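Local atomic coordinates of CSP3 (Bacillus subtilis, PDB entry 5FIG), a protein that probably stores Cu(I) in the bacterial cytosol, binding many copper ions and so protecting the cell against copper toxicity. Residues B[8-11]-B[12-15]. Numbering follows the deposited sequence.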
loop_
_atom_site.group_PDB
_atom_site.type_symbol
_atom_site.label_atom_id
_atom_site.label_comp_id
_atom_site.label_asym_id
_atom_site.label_seq_id
_atom_site.Cartn_x
_atom_site.Cartn_y
_atom_site.Cartn_z
ATOM N N CYS B 8 -4.144 -16.221 10.572
ATOM C CA CYS B 8 -3.696 -15.929 9.246
ATOM C C CYS B 8 -3.064 -14.523 9.221
ATOM O O CYS B 8 -2.028 -14.301 8.575
ATOM C CB CYS B 8 -4.853 -15.955 8.242
ATOM S SG CYS B 8 -4.356 -15.789 6.557
ATOM N N ILE B 9 -3.719 -13.588 9.895
ATOM C CA ILE B 9 -3.135 -12.248 10.084
ATOM C C ILE B 9 -1.734 -12.336 10.632
ATOM O O ILE B 9 -0.821 -11.691 10.147
ATOM C CB ILE B 9 -4.050 -11.330 10.906
ATOM C CG1 ILE B 9 -5.296 -10.970 10.083
ATOM C CG2 ILE B 9 -3.316 -10.059 11.354
ATOM C CD1 ILE B 9 -6.463 -10.451 10.902
ATOM N N GLU B 10 -1.563 -13.097 11.693
ATOM C CA GLU B 10 -0.236 -13.250 12.261
ATOM C C GLU B 10 0.779 -13.800 11.313
ATOM O O GLU B 10 1.914 -13.378 11.330
ATOM C CB GLU B 10 -0.301 -14.164 13.471
ATOM C CG GLU B 10 0.905 -14.183 14.393
ATOM C CD GLU B 10 1.192 -12.853 15.044
ATOM O OE1 GLU B 10 0.401 -11.889 14.856
ATOM O OE2 GLU B 10 2.165 -12.765 15.818
ATOM N N ALA B 11 0.390 -14.825 10.575
ATOM C CA ALA B 11 1.295 -15.382 9.555
ATOM C C ALA B 11 1.662 -14.397 8.465
ATOM O O ALA B 11 2.818 -14.347 8.034
ATOM C CB ALA B 11 0.717 -16.622 8.954
ATOM N N CYS B 12 0.699 -13.581 8.038
ATOM C CA CYS B 12 0.972 -12.529 7.056
ATOM C C CYS B 12 1.922 -11.467 7.630
ATOM O O CYS B 12 2.874 -11.011 6.946
ATOM C CB CYS B 12 -0.318 -11.834 6.597
ATOM S SG CYS B 12 -1.352 -12.857 5.543
ATOM N N ILE B 13 1.689 -11.082 8.864
ATOM C CA ILE B 13 2.568 -10.070 9.530
ATOM C C ILE B 13 4.008 -10.639 9.612
ATOM O O ILE B 13 4.985 -9.964 9.377
ATOM C CB ILE B 13 1.999 -9.679 10.903
ATOM C CG1 ILE B 13 0.714 -8.857 10.707
ATOM C CG2 ILE B 13 3.034 -8.936 11.732
ATOM C CD1 ILE B 13 -0.114 -8.714 11.941
ATOM N N ASP B 14 4.127 -11.927 10.028
ATOM C CA ASP B 14 5.433 -12.562 10.106
ATOM C C ASP B 14 6.129 -12.668 8.763
ATOM O O ASP B 14 7.357 -12.604 8.660
ATOM C CB ASP B 14 5.308 -13.973 10.773
ATOM C CG ASP B 14 4.955 -13.920 12.248
ATOM O OD1 ASP B 14 5.033 -12.871 12.874
ATOM O OD2 ASP B 14 4.563 -14.933 12.851
ATOM N N CYS B 15 5.345 -12.930 7.719
ATOM C CA CYS B 15 5.888 -13.065 6.394
ATOM C C CYS B 15 6.406 -11.688 5.901
ATOM O O CYS B 15 7.451 -11.597 5.284
ATOM C CB CYS B 15 4.855 -13.671 5.481
ATOM S SG CYS B 15 5.478 -14.022 3.838
#
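Cys12 N donates to Cys8 O at 2.9 Å, the first of four backbone hydrogen bonds between residues 8-11 and 12-15 within helix 6-27, each running from an amide to the carbonyl four residues earlier. Ile13 N, Asp14 N and Cys15 N bond in the same way to Ile9 O, Glu10 O and Ala11 O. The last is the most bent, with an N-H...O angle of 146°.

Apolar contact links side chains one turn apart. Ile9 CG2 meets Ile13 CD1 at 3.5 Å, methyl to methyl. The torsions of both residues explain this: Ile9 CG2 lies anti to its backbone N, while Ile13 CG1 lies beside its own N (chi1 -70°) and leads CD1 back along the helix. Ile13 also packs on Ile13 of a second subunit.

Cys8 SG and Cys12 SG lie 4.3 Å apart, a loose apolar approach and far too long for a disulfide. Cys12 SG sits 3.4 Å from Cys8 O. This cysteine face is buried inside a four-helix bundle. Cys8 and Cys12 touch Cys103 of helix 89-107, and Cys15 touches Cys49 of helix 36-57. Thiols gathered in a bundle core are characteristic of the Csp copper storage proteins and consistent with Cu(I) binding here. No copper is bound in this apo form.

The acidic pair is on the exposed side. Glu10 OE2 and Asp14 OD1 are 4.1 Å apart, with the carboxylate planes turned 73° from each other. The like charges would probably repel weakly. Glu10 CG also lies 4.0 Å from Asp14 OD2.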